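Local coordinates for designed helical repeat protein (Synthetic construct, PDB 5CWD) that folds into a tandem array of helices, designed from first principles to explore repeat architectures, with no known biological task, at residues E12-K17 against R50-A55; E62-E67 against E108-I113. One frame throughout, in Å; residues are numbered along the deposited sequence. Where two conformers were deposited one is given.

Contact 1: residues E12-K17 against R50-A55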
ATOM      1  N   GLU A  12      -6.545   7.704  -7.218  1.00 53.86           N
ATOM      2  CA  GLU A  12      -6.896   7.438  -5.824  1.00 56.13           C
ATOM      3  C   GLU A  12      -8.359   7.012  -5.683  1.00 54.54           C
ATOM      4  O   GLU A  12      -8.667   6.008  -5.030  1.00 54.38           O
ATOM      5  CB  GLU A  12      -6.626   8.668  -4.958  1.00 55.77           C
ATOM      6  CG  GLU A  12      -7.070   8.490  -3.505  1.00 54.47           C
ATOM      7  CD  GLU A  12      -6.078   9.029  -2.486  1.00 58.15           C
ATOM      8  OE1 GLU A  12      -5.022   9.571  -2.880  1.00 57.52           O
ATOM      9  OE2 GLU A  12      -6.358   8.901  -1.275  1.00 59.89           O
ATOM     10  N   LYS A  13      -9.253   7.784  -6.291  1.00 53.09           N
ATOM     11  CA  LYS A  13     -10.671   7.457  -6.287  1.00 51.42           C
ATOM     12  C   LYS A  13     -10.891   6.065  -6.868  1.00 54.82           C
ATOM     13  O   LYS A  13     -11.630   5.252  -6.310  1.00 59.50           O
ATOM     14  CB  LYS A  13     -11.454   8.498  -7.083  1.00 53.83           C
ATOM     15  CG  LYS A  13     -12.959   8.302  -7.081  1.00 57.71           C
ATOM     16  CD  LYS A  13     -13.634   9.325  -7.979  1.00 59.58           C
ATOM     17  CE  LYS A  13     -15.131   9.096  -8.068  1.00 65.87           C
ATOM     18  NZ  LYS A  13     -15.781  10.055  -9.004  1.00 71.56           N
ATOM     19  N   ALA A  14     -10.234   5.798  -7.989  1.00 54.04           N
ATOM     20  CA  ALA A  14     -10.318   4.501  -8.641  1.00 55.62           C
ATOM     21  C   ALA A  14      -9.802   3.406  -7.716  1.00 56.89           C
ATOM     22  O   ALA A  14     -10.393   2.328  -7.626  1.00 59.72           O
ATOM     23  CB  ALA A  14      -9.533   4.512  -9.944  1.00 56.45           C
ATOM     24  N   ALA A  15      -8.700   3.688  -7.026  1.00 57.68           N
ATOM     25  CA  ALA A  15      -8.136   2.738  -6.071  1.00 56.09           C
ATOM     26  C   ALA A  15      -9.143   2.410  -4.980  1.00 55.62           C
ATOM     27  O   ALA A  15      -9.391   1.239  -4.687  1.00 56.44           O
ATOM     28  CB  ALA A  15      -6.858   3.284  -5.461  1.00 55.00           C
ATOM     29  N   ARG A  16      -9.722   3.444  -4.379  1.00 59.14           N
ATOM     30  CA  ARG A  16     -10.743   3.234  -3.360  1.00 59.47           C
ATOM     31  C   ARG A  16     -11.904   2.416  -3.921  1.00 59.80           C
ATOM     32  O   ARG A  16     -12.328   1.432  -3.310  1.00 61.50           O
ATOM     33  CB  ARG A  16     -11.248   4.570  -2.812  1.00 60.21           C
ATOM     34  CG  ARG A  16     -10.313   5.202  -1.792  1.00 61.61           C
ATOM     35  CD  ARG A  16     -11.057   6.140  -0.855  1.00 65.48           C
ATOM     36  NE  ARG A  16     -10.210   6.608   0.242  1.00 69.50           N
ATOM     37  CZ  ARG A  16      -9.972   5.921   1.358  1.00 64.30           C
ATOM     38  NH1 ARG A  16     -10.510   4.722   1.541  1.00 62.13           N
ATOM     39  NH2 ARG A  16      -9.188   6.434   2.296  1.00 62.24           N
ATOM     40  N   LYS A  17     -12.403   2.811  -5.088  1.00 59.05           N
ATOM     41  CA  LYS A  17     -13.500   2.090  -5.726  1.00 61.84           C
ATOM     42  C   LYS A  17     -13.129   0.636  -5.999  1.00 62.25           C
ATOM     43  O   LYS A  17     -13.976  -0.255  -5.920  1.00 64.24           O
ATOM     44  CB  LYS A  17     -13.909   2.771  -7.033  1.00 65.53           C
ATOM     45  CG  LYS A  17     -14.859   3.947  -6.856  1.00 68.66           C
ATOM     46  CD  LYS A  17     -15.264   4.533  -8.201  1.00 69.06           C
ATOM     47  CE  LYS A  17     -16.302   5.627  -8.044  1.00 71.88           C
ATOM     48  NZ  LYS A  17     -16.670   6.230  -9.356  1.00 72.77           N
ATOM     49  N   ARG A  50       1.899   4.119  -9.164  0.58 52.90           N
ATOM     50  CA  ARG A  50       2.467   4.321  -7.836  0.58 52.32           C
ATOM     51  C   ARG A  50       1.437   4.973  -6.921  0.58 52.78           C
ATOM     52  O   ARG A  50       1.112   4.446  -5.855  0.58 53.55           O
ATOM     53  CB  ARG A  50       3.732   5.181  -7.913  0.58 52.50           C
ATOM     54  CG  ARG A  50       4.313   5.576  -6.559  0.58 53.27           C
ATOM     55  CD  ARG A  50       5.434   6.587  -6.712  0.58 53.55           C
ATOM     56  NE  ARG A  50       6.566   6.037  -7.448  0.58 52.32           N
ATOM     57  CZ  ARG A  50       7.508   5.269  -6.910  0.58 53.11           C
ATOM     58  NH1 ARG A  50       7.459   4.947  -5.624  0.58 53.06           N
ATOM     59  NH2 ARG A  50       8.500   4.817  -7.662  0.58 55.59           N
ATOM     60  N   SER A  51       0.931   6.126  -7.348  1.00 52.38           N
ATOM     61  CA  SER A  51      -0.071   6.855  -6.576  1.00 53.74           C
ATOM     62  C   SER A  51      -1.306   5.983  -6.349  1.00 53.11           C
ATOM     63  O   SER A  51      -1.936   6.036  -5.288  1.00 52.70           O
ATOM     64  CB  SER A  51      -0.454   8.154  -7.290  1.00 55.63           C
ATOM     65  OG  SER A  51      -1.212   9.002  -6.447  1.00 60.11           O
ATOM     66  N   PHE A  52      -1.636   5.172  -7.352  1.00 53.39           N
ATOM     67  CA  PHE A  52      -2.736   4.218  -7.242  1.00 52.55           C
ATOM     68  C   PHE A  52      -2.474   3.207  -6.128  1.00 53.71           C
ATOM     69  O   PHE A  52      -3.340   2.958  -5.291  1.00 53.62           O
ATOM     70  CB  PHE A  52      -2.946   3.488  -8.570  1.00 54.08           C
ATOM     71  CG  PHE A  52      -4.212   2.677  -8.628  1.00 55.50           C
ATOM     72  CD1 PHE A  52      -4.281   1.427  -8.035  1.00 53.84           C
ATOM     73  CD2 PHE A  52      -5.330   3.160  -9.287  1.00 55.57           C
ATOM     74  CE1 PHE A  52      -5.438   0.681  -8.093  1.00 52.52           C
ATOM     75  CE2 PHE A  52      -6.490   2.415  -9.346  1.00 55.17           C
ATOM     76  CZ  PHE A  52      -6.542   1.174  -8.751  1.00 54.04           C
ATOM     77  N   CYS A  53      -1.278   2.622  -6.130  1.00 52.67           N
ATOM     78  CA  CYS A  53      -0.908   1.633  -5.123  1.00 49.77           C
ATOM     79  C   CYS A  53      -0.878   2.233  -3.726  1.00 50.35           C
ATOM     80  O   CYS A  53      -1.369   1.626  -2.772  1.00 50.71           O
ATOM     81  CB  CYS A  53       0.453   1.024  -5.446  1.00 49.17           C
ATOM     82  SG  CYS A  53       0.414  -0.147  -6.809  1.00 55.18           S
ATOM     83  N   GLU A  54      -0.289   3.417  -3.602  1.00 51.57           N
ATOM     84  CA  GLU A  54      -0.253   4.098  -2.313  1.00 51.47           C
ATOM     85  C   GLU A  54      -1.670   4.413  -1.829  1.00 54.07           C
ATOM     86  O   GLU A  54      -2.006   4.170  -0.663  1.00 55.92           O
ATOM     87  CB  GLU A  54       0.585   5.372  -2.402  1.00 52.70           C
ATOM     88  CG  GLU A  54       2.062   5.109  -2.655  1.00 52.90           C
ATOM     89  CD  GLU A  54       2.905   6.368  -2.612  1.00 55.73           C
ATOM     90  OE1 GLU A  54       2.327   7.476  -2.627  1.00 58.91           O
ATOM     91  OE2 GLU A  54       4.148   6.246  -2.560  1.00 54.96           O
ATOM     92  N   ALA A  55      -2.503   4.941  -2.721  1.00 52.50           N
ATOM     93  CA  ALA A  55      -3.903   5.195  -2.388  1.00 52.09           C
ATOM     94  C   ALA A  55      -4.608   3.903  -1.980  1.00 51.14           C
ATOM     95  O   ALA A  55      -5.384   3.877  -1.024  1.00 49.64           O
ATOM     96  CB  ALA A  55      -4.618   5.837  -3.559  1.00 53.26           C
TER

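Contact 2: residues E62-E67 against E108-I113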
ATOM      1  N   GLU A  62      -7.355   2.137   5.981  1.00 59.48           N
ATOM      2  CA  GLU A  62      -8.491   2.832   6.580  1.00 61.15           C
ATOM      3  C   GLU A  62      -9.765   1.987   6.583  1.00 63.22           C
ATOM      4  O   GLU A  62     -10.690   2.259   7.350  1.00 62.77           O
ATOM      5  CB  GLU A  62      -8.746   4.152   5.849  1.00 57.42           C
ATOM      6  CG  GLU A  62      -7.629   5.166   6.026  1.00 58.45           C
ATOM      7  CD  GLU A  62      -7.857   6.437   5.232  1.00 62.09           C
ATOM      8  OE1 GLU A  62      -9.031   6.770   4.958  1.00 63.01           O
ATOM      9  OE2 GLU A  62      -6.861   7.102   4.876  1.00 60.31           O
ATOM     10  N   SER A  63      -9.814   0.966   5.731  1.00 63.10           N
ATOM     11  CA  SER A  63     -10.974   0.081   5.676  1.00 61.08           C
ATOM     12  C   SER A  63     -11.043  -0.781   6.924  1.00 63.78           C
ATOM     13  O   SER A  63     -12.124  -1.052   7.449  1.00 66.24           O
ATOM     14  CB  SER A  63     -10.921  -0.815   4.440  1.00 60.02           C
ATOM     15  OG  SER A  63     -10.084  -1.935   4.672  1.00 59.46           O
ATOM     16  N   ASN A  64      -9.874  -1.218   7.381  1.00 62.88           N
ATOM     17  CA  ASN A  64      -9.758  -2.053   8.571  1.00 65.12           C
ATOM     18  C   ASN A  64     -10.365  -3.440   8.359  1.00 66.59           C
ATOM     19  O   ASN A  64     -10.823  -4.076   9.310  1.00 70.30           O
ATOM     20  CB  ASN A  64     -10.421  -1.366   9.769  1.00 64.77           C
ATOM     21  CG  ASN A  64      -9.951  -1.923  11.096  1.00 66.21           C
ATOM     22  OD1 ASN A  64      -8.783  -2.281  11.254  1.00 66.51           O
ATOM     23  ND2 ASN A  64     -10.863  -2.010  12.055  1.00 68.81           N
ATOM     24  N   ASP A  65     -10.364  -3.902   7.110  1.00 65.60           N
ATOM     25  CA  ASP A  65     -10.836  -5.247   6.780  1.00 65.75           C
ATOM     26  C   ASP A  65      -9.716  -6.057   6.137  1.00 63.82           C
ATOM     27  O   ASP A  65      -8.862  -5.504   5.444  1.00 66.31           O
ATOM     28  CB  ASP A  65     -12.045  -5.185   5.847  1.00 68.16           C
ATOM     29  CG  ASP A  65     -12.596  -6.561   5.514  1.00 71.85           C
ATOM     30  OD1 ASP A  65     -12.123  -7.171   4.532  1.00 71.64           O
ATOM     31  OD2 ASP A  65     -13.499  -7.034   6.239  1.00 73.61           O
ATOM     32  N   GLU A  66      -9.733  -7.367   6.358  1.00 64.41           N
ATOM     33  CA  GLU A  66      -8.638  -8.233   5.929  1.00 66.58           C
ATOM     34  C   GLU A  66      -8.713  -8.624   4.456  1.00 65.92           C
ATOM     35  O   GLU A  66      -7.705  -9.008   3.863  1.00 67.33           O
ATOM     36  CB  GLU A  66      -8.604  -9.500   6.786  1.00 70.38           C
ATOM     37  CG  GLU A  66      -8.277  -9.243   8.250  1.00 72.26           C
ATOM     38  CD  GLU A  66      -7.918 -10.509   8.998  1.00 75.27           C
ATOM     39  OE1 GLU A  66      -8.037 -11.603   8.408  1.00 76.51           O
ATOM     40  OE2 GLU A  66      -7.510 -10.407  10.174  1.00 74.90           O
ATOM     41  N   GLU A  67      -9.901  -8.533   3.867  1.00 65.63           N
ATOM     42  CA  GLU A  67     -10.082  -8.902   2.466  1.00 66.62           C
ATOM     43  C   GLU A  67      -9.771  -7.711   1.562  1.00 63.03           C
ATOM     44  O   GLU A  67      -9.185  -7.861   0.480  1.00 62.97           O
ATOM     45  CB  GLU A  67     -11.507  -9.404   2.225  1.00 69.78           C
ATOM     46  CG  GLU A  67     -11.984 -10.456   3.227  1.00 70.55           C
ATOM     47  CD  GLU A  67     -11.129 -11.713   3.228  1.00 74.12           C
ATOM     48  OE1 GLU A  67     -10.354 -11.918   2.269  1.00 70.19           O
ATOM     49  OE2 GLU A  67     -11.235 -12.504   4.192  1.00 78.12           O
ATOM     50  N   GLU A 108      -3.586  -0.532  16.535  1.00 60.10           N
ATOM     51  CA  GLU A 108      -2.915  -1.817  16.365  1.00 58.53           C
ATOM     52  C   GLU A 108      -3.652  -2.731  15.392  1.00 58.94           C
ATOM     53  O   GLU A 108      -3.028  -3.501  14.660  1.00 61.34           O
ATOM     54  CB  GLU A 108      -2.766  -2.523  17.710  1.00 62.91           C
ATOM     55  CG  GLU A 108      -1.627  -1.992  18.567  1.00 66.83           C
ATOM     56  CD  GLU A 108      -1.258  -2.932  19.701  1.00 71.25           C
ATOM     57  OE1 GLU A 108      -1.388  -4.163  19.530  1.00 72.16           O
ATOM     58  OE2 GLU A 108      -0.837  -2.439  20.769  1.00 73.07           O
ATOM     59  N   GLU A 109      -4.978  -2.658  15.396  1.00 58.06           N
ATOM     60  CA  GLU A 109      -5.774  -3.411  14.438  1.00 58.42           C
ATOM     61  C   GLU A 109      -5.352  -3.014  13.032  1.00 59.41           C
ATOM     62  O   GLU A 109      -4.922  -3.850  12.236  1.00 61.20           O
ATOM     63  CB  GLU A 109      -7.265  -3.145  14.631  1.00 60.99           C
ATOM     64  CG  GLU A 109      -7.768  -3.353  16.044  1.00 63.35           C
ATOM     65  CD  GLU A 109      -9.242  -3.030  16.173  1.00 72.68           C
ATOM     66  OE1 GLU A 109      -9.901  -2.837  15.131  1.00 76.56           O
ATOM     67  OE2 GLU A 109      -9.740  -2.966  17.317  1.00 72.51           O
ATOM     68  N   VAL A 110      -5.468  -1.721  12.752  1.00 58.65           N
ATOM     69  CA  VAL A 110      -5.068  -1.162  11.471  1.00 57.03           C
ATOM     70  C   VAL A 110      -3.634  -1.563  11.150  1.00 56.12           C
ATOM     71  O   VAL A 110      -3.303  -1.820   9.995  1.00 58.95           O
ATOM     72  CB  VAL A 110      -5.194   0.381  11.468  1.00 58.26           C
ATOM     73  CG1 VAL A 110      -4.712   0.970  10.147  1.00 58.39           C
ATOM     74  CG2 VAL A 110      -6.633   0.798  11.733  1.00 58.48           C
ATOM     75  N   ALA A 111      -2.791  -1.625  12.176  1.00 56.39           N
ATOM     76  CA  ALA A 111      -1.390  -1.996  11.995  1.00 57.51           C
ATOM     77  C   ALA A 111      -1.265  -3.446  11.535  1.00 58.90           C
ATOM     78  O   ALA A 111      -0.504  -3.750  10.613  1.00 59.50           O
ATOM     79  CB  ALA A 111      -0.610  -1.783  13.283  1.00 55.67           C
ATOM     80  N   LYS A 112      -2.008  -4.338  12.182  1.00 56.75           N
ATOM     81  CA  LYS A 112      -2.038  -5.739  11.779  1.00 56.17           C
ATOM     82  C   LYS A 112      -2.553  -5.860  10.349  1.00 54.89           C
ATOM     83  O   LYS A 112      -1.974  -6.579   9.528  1.00 56.66           O
ATOM     84  CB  LYS A 112      -2.910  -6.555  12.732  1.00 61.32           C
ATOM     85  CG  LYS A 112      -3.031  -8.025  12.363  1.00 62.22           C
ATOM     86  CD  LYS A 112      -3.821  -8.789  13.405  1.00 62.74           C
ATOM     87  CE  LYS A 112      -4.016 -10.239  12.998  1.00 68.84           C
ATOM     88  NZ  LYS A 112      -4.792 -10.998  14.016  1.00 71.53           N
ATOM     89  N   ILE A 113      -3.642  -5.150  10.061  1.00 55.19           N
ATOM     90  CA  ILE A 113      -4.199  -5.105   8.712  1.00 56.82           C
ATOM     91  C   ILE A 113      -3.130  -4.665   7.714  1.00 57.00           C
ATOM     92  O   ILE A 113      -2.953  -5.286   6.665  1.00 56.80           O
ATOM     93  CB  ILE A 113      -5.413  -4.139   8.623  1.00 59.12           C
ATOM     94  CG1 ILE A 113      -6.550  -4.598   9.544  1.00 62.47           C
ATOM     95  CG2 ILE A 113      -5.918  -4.014   7.183  1.00 58.69           C
ATOM     96  CD1 ILE A 113      -7.153  -5.950   9.199  1.00 65.25           C
TER

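Contact 1: residues E12-K17 against R50-A55
The amide N of A55 donates to S51 O at 2.8 Å, an ordinary bond of helix 45-63, whose A55 methyl points at helix 4-20. The setting is a helix-on-helix interface of an all-helical repeat protein: helix 4-20 packs against helix 45-63, the next helix but one in the chain. The axes of the two short segments approach to 8.2 Å and cross at -45°, a separation that small alanine side chains readily allow. F52 supplies the bulk. Its CG is anti to the backbone N (chi1 -169°), and the ring reaches across to take A15 CB over its centre, in a CH-pi contact 3.8 Å from the centroid and 6° off the normal. A14 approaches differently, its CB meeting the ring edge near CE2 at 3.7 Å. F52 also touches C11 and C34, which are joined by a disulfide between helices 4-20 and 24-40, so the phenyl sits where three helices meet. Beside it, the A15 and A55 methyls face one another at 3.9 Å. E12 borders this alanine patch with the aliphatic part of its chain, its CG lying 3.6 Å from A55 CB.

Contact 2: residues E62-E67 against E108-I113
A short helix-to-helix turn, passing through N64 and D65 from helix 45-63 into helix 66-83, rests on the first turns of helix 108-125, with N64 against E109, V110 and I113. With CG anti to the backbone N (chi1 -161°), the N64 amide lies over toward helix 108-125, where ND2 donates a nearly straight (169°) but weak hydrogen bond of 3.3 Å to E109 OE1, the amide and carboxylate planes being almost coplanar. On the other branch, N64 OD1 approaches I113 CG1 at 3.6 Å. Such an inter-helix corner is a repeated element of this helical repeat fold, and here two side-chain bonds brace its backbone. An ST turn closes it on one side, D65 N donating to S63 OG at 3.1 Å; on the other, D65 is the N-cap, its OD1 accepting from E67 N at 2.7 Å, from 39° out of the carboxylate plane, and also from V68 N. I113 fills the inner side of the corner: CG2 lies 3.7 Å from D65 O, and CD1 meets E66 CG at 3.6 Å. An alanine here would probably open a gap beneath the turn, leaving E66 CG without its apolar neighbour. Farther out, K112 reaches E162 and Q166 of helix 150-167.

Contact 1 and contact 2 follow one another in series along the chain, the first closing before the second opens, and their centres lie about 17 Å apart. Helix 45-63 belongs to both: its middle packs on helix 4-20 in contact 1, while its C-terminal end and the following turn meet helix 108-125 in contact 2. A salt bridge ties the two places directly, R16 NH2 to E62 OE1 at 2.7 Å. The inner contact is a buried helix face, the other a partly buried corner. Together they connect early helices to later ones through a shared element, as expected of a repeat protein whose shape is built up by successive local packing.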